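Topoisomerase IV subunit A (Escherichia coli, PDB 1ZVT) belongs to a type II topoisomerase that decatenates DNA and relaxes supercoils, its C-terminal domain probably binding DNA and tuning substrate choice. Local coordinates at residues I204-R209 and Q236-V241; A153-M158 and G226-L231. All coordinates share one frame; numbering follows the deposited sequence.

Contact 1. Residues I204-R209 and Q236-V241; sequences IHVGKR and QRIDRV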
loop_
_atom_site.group_PDB
_atom_site.type_symbol
_atom_site.label_atom_id
_atom_site.label_comp_id
_atom_site.label_asym_id
_atom_site.label_seq_id
_atom_site.Cartn_x
_atom_site.Cartn_y
_atom_site.Cartn_z
ATOM N N ILE A 204 -1.897 -11.951 -15.872
ATOM C CA ILE A 204 -1.464 -12.561 -14.612
ATOM C C ILE A 204 -0.741 -13.851 -14.939
ATOM O O ILE A 204 -1.261 -14.673 -15.706
ATOM C CB ILE A 204 -2.694 -12.835 -13.686
ATOM C CG1 ILE A 204 -3.473 -11.541 -13.406
ATOM C CG2 ILE A 204 -2.280 -13.516 -12.380
ATOM C CD1 ILE A 204 -4.753 -11.730 -12.596
ATOM N N HIS A 205 0.452 -14.048 -14.361
ATOM C CA HIS A 205 1.199 -15.269 -14.587
ATOM C C HIS A 205 1.389 -16.034 -13.298
ATOM O O HIS A 205 1.554 -15.438 -12.242
ATOM C CB HIS A 205 2.581 -14.980 -15.142
ATOM C CG HIS A 205 2.581 -14.057 -16.318
ATOM N ND1 HIS A 205 3.090 -14.428 -17.539
ATOM C CD2 HIS A 205 2.154 -12.783 -16.457
ATOM C CE1 HIS A 205 2.982 -13.422 -18.382
ATOM N NE2 HIS A 205 2.433 -12.404 -17.747
ATOM N N VAL A 206 1.310 -17.353 -13.399
ATOM C CA VAL A 206 1.701 -18.250 -12.334
ATOM C C VAL A 206 2.634 -19.233 -13.023
ATOM O O VAL A 206 2.162 -20.117 -13.754
ATOM C CB VAL A 206 0.488 -19.059 -11.783
ATOM C CG1 VAL A 206 0.933 -20.065 -10.753
ATOM C CG2 VAL A 206 -0.626 -18.136 -11.218
ATOM N N GLY A 207 3.934 -19.095 -12.788
ATOM C CA GLY A 207 4.930 -19.870 -13.549
ATOM C C GLY A 207 4.708 -19.663 -15.043
ATOM O O GLY A 207 4.571 -18.524 -15.511
ATOM N N LYS A 208 4.624 -20.768 -15.776
ATOM C CA LYS A 208 4.462 -20.730 -17.233
ATOM C C LYS A 208 2.991 -20.765 -17.681
ATOM O O LYS A 208 2.704 -21.074 -18.846
ATOM C CB LYS A 208 5.253 -21.871 -17.905
ATOM C CG LYS A 208 6.760 -21.933 -17.579
ATOM C CD LYS A 208 7.417 -20.564 -17.503
ATOM C CE LYS A 208 8.928 -20.682 -17.337
ATOM N NZ LYS A 208 9.499 -19.467 -16.653
ATOM N N ARG A 209 2.073 -20.456 -16.761
ATOM C CA ARG A 209 0.638 -20.328 -17.062
ATOM C C ARG A 209 0.342 -18.842 -17.083
ATOM O O ARG A 209 0.879 -18.109 -16.259
ATOM C CB ARG A 209 -0.183 -20.992 -15.956
ATOM C CG ARG A 209 -1.690 -20.887 -16.122
ATOM C CD ARG A 209 -2.434 -21.163 -14.815
ATOM N NE ARG A 209 -2.953 -19.930 -14.217
ATOM C CZ ARG A 209 -4.217 -19.521 -14.314
ATOM N NH1 ARG A 209 -5.117 -20.250 -14.963
ATOM N NH2 ARG A 209 -4.589 -18.383 -13.748
ATOM N N GLN A 236 -3.320 -19.204 -7.994
ATOM C CA GLN A 236 -2.699 -19.180 -6.684
ATOM C C GLN A 236 -1.199 -19.021 -6.886
ATOM O O GLN A 236 -0.668 -19.517 -7.886
ATOM C CB GLN A 236 -2.953 -20.496 -5.957
ATOM C CG GLN A 236 -4.392 -20.716 -5.585
ATOM C CD GLN A 236 -4.534 -21.887 -4.659
ATOM O OE1 GLN A 236 -4.462 -21.745 -3.436
ATOM N NE2 GLN A 236 -4.712 -23.056 -5.226
ATOM N N ARG A 237 -0.535 -18.338 -5.944
ATOM C CA ARG A 237 0.906 -18.051 -5.995
ATOM C C ARG A 237 1.230 -17.283 -7.268
ATOM O O ARG A 237 2.118 -17.638 -8.030
ATOM C CB ARG A 237 1.766 -19.318 -5.828
ATOM C CG ARG A 237 1.445 -20.086 -4.523
ATOM C CD ARG A 237 2.491 -21.156 -4.239
ATOM N NE ARG A 237 2.656 -22.100 -5.346
ATOM C CZ ARG A 237 3.175 -23.322 -5.221
ATOM N NH1 ARG A 237 3.560 -23.776 -4.031
ATOM N NH2 ARG A 237 3.291 -24.103 -6.287
ATOM N N ILE A 238 0.437 -16.249 -7.515
ATOM C CA ILE A 238 0.716 -15.353 -8.647
ATOM C C ILE A 238 2.142 -14.812 -8.540
ATOM O O ILE A 238 2.555 -14.352 -7.461
ATOM C CB ILE A 238 -0.241 -14.166 -8.610
ATOM C CG1 ILE A 238 -1.662 -14.633 -8.885
ATOM C CG2 ILE A 238 0.146 -13.117 -9.655
ATOM C CD1 ILE A 238 -2.714 -13.528 -8.579
ATOM N N ASP A 239 2.899 -14.852 -9.642
ATOM C CA ASP A 239 4.244 -14.295 -9.606
ATOM C C ASP A 239 4.507 -13.153 -10.583
ATOM O O ASP A 239 5.539 -12.503 -10.486
ATOM C CB ASP A 239 5.307 -15.386 -9.702
ATOM C CG ASP A 239 5.160 -16.231 -10.940
ATOM O OD1 ASP A 239 4.897 -15.681 -12.030
ATOM O OD2 ASP A 239 5.276 -17.469 -10.806
ATOM N N ARG A 240 3.573 -12.855 -11.482
ATOM C CA ARG A 240 3.744 -11.656 -12.307
ATOM C C ARG A 240 2.385 -11.083 -12.627
ATOM O O ARG A 240 1.483 -11.844 -12.966
ATOM C CB ARG A 240 4.509 -12.002 -13.612
ATOM C CG ARG A 240 4.927 -10.771 -14.445
ATOM C CD ARG A 240 5.743 -11.190 -15.706
ATOM N NE ARG A 240 6.978 -11.939 -15.394
ATOM C CZ ARG A 240 7.914 -12.244 -16.303
ATOM N NH1 ARG A 240 7.759 -11.873 -17.576
ATOM N NH2 ARG A 240 8.995 -12.934 -15.955
ATOM N N VAL A 241 2.235 -9.759 -12.503
ATOM C CA VAL A 241 1.009 -9.092 -12.908
ATOM C C VAL A 241 1.407 -7.872 -13.723
ATOM O O VAL A 241 2.273 -7.109 -13.312
ATOM C CB VAL A 241 0.169 -8.612 -11.709
ATOM C CG1 VAL A 241 -1.084 -7.904 -12.205
ATOM C CG2 VAL A 241 -0.231 -9.777 -10.792
HETATM O O HOH W 1 5.805 -16.358 -14.268
#

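Contact 2. Residues A153-M158 and G226-L231; sequences AGRMLM and GRRGTL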
loop_
_atom_site.group_PDB
_atom_site.type_symbol
_atom_site.label_atom_id
_atom_site.label_comp_id
_atom_site.label_asym_id
_atom_site.label_seq_id
_atom_site.Cartn_x
_atom_site.Cartn_y
_atom_site.Cartn_z
ATOM N N ALA A 153 -6.779 -17.835 -2.307
ATOM C CA ALA A 153 -7.434 -19.035 -2.852
ATOM C C ALA A 153 -7.682 -18.918 -4.351
ATOM O O ALA A 153 -7.913 -19.921 -5.036
ATOM C CB ALA A 153 -8.745 -19.341 -2.092
ATOM N N GLY A 154 -7.622 -17.696 -4.867
ATOM C CA GLY A 154 -7.786 -17.427 -6.291
ATOM C C GLY A 154 -9.140 -16.876 -6.683
ATOM O O GLY A 154 -9.565 -17.041 -7.825
ATOM N N ARG A 155 -9.839 -16.237 -5.745
ATOM C CA ARG A 155 -11.113 -15.606 -6.091
ATOM C C ARG A 155 -10.901 -14.146 -6.436
ATOM O O ARG A 155 -10.057 -13.487 -5.841
ATOM C CB ARG A 155 -12.141 -15.729 -4.963
ATOM C CG ARG A 155 -12.560 -17.180 -4.720
ATOM C CD ARG A 155 -13.658 -17.321 -3.699
ATOM N NE ARG A 155 -14.093 -18.713 -3.768
ATOM C CZ ARG A 155 -13.483 -19.709 -3.138
ATOM N NH1 ARG A 155 -12.443 -19.472 -2.342
ATOM N NH2 ARG A 155 -13.908 -20.953 -3.314
ATOM N N MET A 156 -11.678 -13.652 -7.398
ATOM C CA MET A 156 -11.578 -12.263 -7.864
ATOM C C MET A 156 -12.917 -11.545 -7.708
ATOM O O MET A 156 -13.987 -12.101 -7.993
ATOM C CB MET A 156 -11.134 -12.201 -9.336
ATOM C CG MET A 156 -9.772 -12.797 -9.588
ATOM S SD MET A 156 -9.292 -12.607 -11.323
ATOM C CE MET A 156 -9.655 -10.925 -11.627
ATOM N N LEU A 157 -12.857 -10.308 -7.238
ATOM C CA LEU A 157 -14.064 -9.478 -7.137
ATOM C C LEU A 157 -13.724 -8.071 -7.561
ATOM O O LEU A 157 -12.704 -7.545 -7.136
ATOM C CB LEU A 157 -14.573 -9.436 -5.688
ATOM C CG LEU A 157 -15.864 -8.634 -5.425
ATOM C CD1 LEU A 157 -17.073 -9.276 -6.078
ATOM C CD2 LEU A 157 -16.129 -8.477 -3.936
ATOM N N MET A 158 -14.583 -7.463 -8.373
ATOM C CA MET A 158 -14.372 -6.068 -8.801
ATOM C C MET A 158 -15.642 -5.257 -8.519
ATOM O O MET A 158 -16.746 -5.718 -8.808
ATOM C CB MET A 158 -14.041 -5.968 -10.297
ATOM C CG MET A 158 -13.632 -4.563 -10.721
ATOM S SD MET A 158 -12.939 -4.563 -12.386
ATOM C CE MET A 158 -14.379 -4.676 -13.418
ATOM N N GLY A 226 -18.114 -7.198 -0.646
ATOM C CA GLY A 226 -18.322 -8.111 0.470
ATOM C C GLY A 226 -18.727 -9.522 0.089
ATOM O O GLY A 226 -18.846 -10.393 0.961
ATOM N N ARG A 227 -18.970 -9.745 -1.208
ATOM C CA ARG A 227 -19.179 -11.075 -1.756
ATOM C C ARG A 227 -17.835 -11.824 -1.737
ATOM O O ARG A 227 -16.772 -11.205 -1.516
ATOM C CB ARG A 227 -19.732 -10.990 -3.192
ATOM C CG ARG A 227 -21.188 -10.553 -3.301
ATOM C CD ARG A 227 -22.101 -11.741 -3.503
ATOM N NE ARG A 227 -23.522 -11.396 -3.546
ATOM C CZ ARG A 227 -24.486 -12.238 -3.176
ATOM N NH1 ARG A 227 -24.167 -13.452 -2.740
ATOM N NH2 ARG A 227 -25.768 -11.880 -3.233
ATOM N N ARG A 228 -17.858 -13.138 -1.958
ATOM C CA ARG A 228 -16.626 -13.915 -1.800
ATOM C C ARG A 228 -15.774 -13.878 -3.067
ATOM O O ARG A 228 -14.603 -14.223 -3.019
ATOM C CB ARG A 228 -16.876 -15.365 -1.337
ATOM C CG ARG A 228 -17.529 -16.225 -2.337
ATOM C CD ARG A 228 -17.436 -17.704 -1.920
ATOM N NE ARG A 228 -18.170 -18.531 -2.851
ATOM C CZ ARG A 228 -17.977 -19.836 -3.010
ATOM N NH1 ARG A 228 -17.036 -20.467 -2.321
ATOM N NH2 ARG A 228 -18.703 -20.495 -3.892
ATOM N N GLY A 229 -16.368 -13.453 -4.182
ATOM C CA GLY A 229 -15.644 -13.383 -5.461
ATOM C C GLY A 229 -15.679 -14.687 -6.251
ATOM O O GLY A 229 -16.150 -15.715 -5.745
ATOM N N THR A 230 -15.154 -14.638 -7.477
ATOM C CA THR A 230 -15.262 -15.720 -8.450
ATOM C C THR A 230 -13.965 -16.519 -8.493
ATOM O O THR A 230 -12.904 -15.963 -8.727
ATOM C CB THR A 230 -15.584 -15.146 -9.847
ATOM O OG1 THR A 230 -16.844 -14.479 -9.774
ATOM C CG2 THR A 230 -15.681 -16.259 -10.888
ATOM N N LEU A 231 -14.058 -17.829 -8.260
ATOM C CA LEU A 231 -12.866 -18.665 -8.257
ATOM C C LEU A 231 -12.302 -18.907 -9.667
ATOM O O LEU A 231 -13.030 -19.300 -10.582
ATOM C CB LEU A 231 -13.166 -19.990 -7.550
ATOM C CG LEU A 231 -12.045 -21.035 -7.507
ATOM C CD1 LEU A 231 -10.924 -20.590 -6.587
ATOM C CD2 LEU A 231 -12.616 -22.360 -7.034
HETATM O O HOH W 2 -15.946 -18.609 -5.854
HETATM O O HOH W 3 -17.026 -12.083 -8.614
#

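Contact 1. Residues I204-R209 and Q236-V241
H205 and R240 are joined backbone to backbone: H205 N donates to R240 O over 2.8 Å, nearly straight at 169°. The return half of this antiparallel pair is split. H205 O receives D239 N at 3.0 Å and, more weakly, R240 N at 3.4 Å. Two consecutive residues therefore face one, which meets the definition of a classic beta bulge.

The D239 side chain adds a second grip. D239 CG stands between the backbone N and the carbonyl carbon (chi1 57°). D239 OD2 accepts G207 N on its syn side at 2.9 Å, with the donor 21° out of the carboxylate plane. G207 is the second residue of the type II' turn V206-R209, where positive phi suits glycine, so this bond ties the bulge to the hairpin tip.

On the face bearing H205 and R240, R240 CD sits over the imidazole, 4.1 Å from the H205 ring centroid and displaced toward the rim, a CH-pi contact. H205 NE2 is hydrogen-bonded to E242 OE1, which helps hold the ring's rotation. An apolar contact joins I204 CG2 to I238 CG2 at 3.7 Å, and the V206 methyl CG1 packs against the carbonyl Q236 O at 3.3 Å.

Farther out, I150 of strand 146-151 touches both I204 and I238. Strand 209-213 flanks 201-206 on its other edge, leaving 201-206 central in a three-stranded antiparallel sheet.

Contact 2. Residues A153-M158 and G226-L231
M156 and T230 exchange both backbone bonds, and the tight part of this contact gathers round them. T230 N reaches M156 O at 2.8 Å, whereas M156 N meets T230 O at 2.9 Å from well above the carbonyl plane, 39° out of it. Close packing runs beside both bonds: R155 CA lies 3.2 Å from T230 O as a CA-H...O contact, and G229 CA approaches M156 O to 3.3 Å. The positive phi of G229 (87°) suits glycine. L157 closes this end, its CD2 resting 3.7 Å from R227 O.

The looser side is at the arginines, where R228 is exposed and ordered water takes part. The extended chain of R155 passes R228, bringing NH2 of R155 within 3.3 Å of R228 NH1; the two guanidinium planes are only 18° apart. Two donors of like charge cannot bond, so repulsion would be expected unless solvent screens it. A water lies in the plane of the R155 guanidinium, taking R155 NE at 2.8 Å, while donating to G229 O and sitting over the centre of one R228 face. L231 CD1 lies loosely over one face of the R155 guanidinium. A second water links M156 O and T230 OG1.

Strand 230-231 forms one edge of a four-stranded antiparallel blade, beside 155-160, consistent with the beta-pinwheel. M156, on 155-160, packs on L148 and I150 of strand 146-151 and on L218 of helix 215-219.

Contacts 1 and 2 have centres about 17 Å apart, on the same side of the chain's centre, and they interlock in sequence: 153-158, 204-209, 226-231, then 236-241. Each pairs an earlier strand with a later one, the two later strands following one another in the chain. Contact 2 adds strand 230-231 to a four-stranded blade; contact 1 adds 240-244 to the separate three-stranded sheet. The junction is direct, with Q236 CG of contact 1 lying 3.7 Å from A153 O of contact 2. The chain leaving one sheet's edge therefore, after a short loop, goes on to form an edge of the next sheet, tying the last two sheets of the modelled domain together.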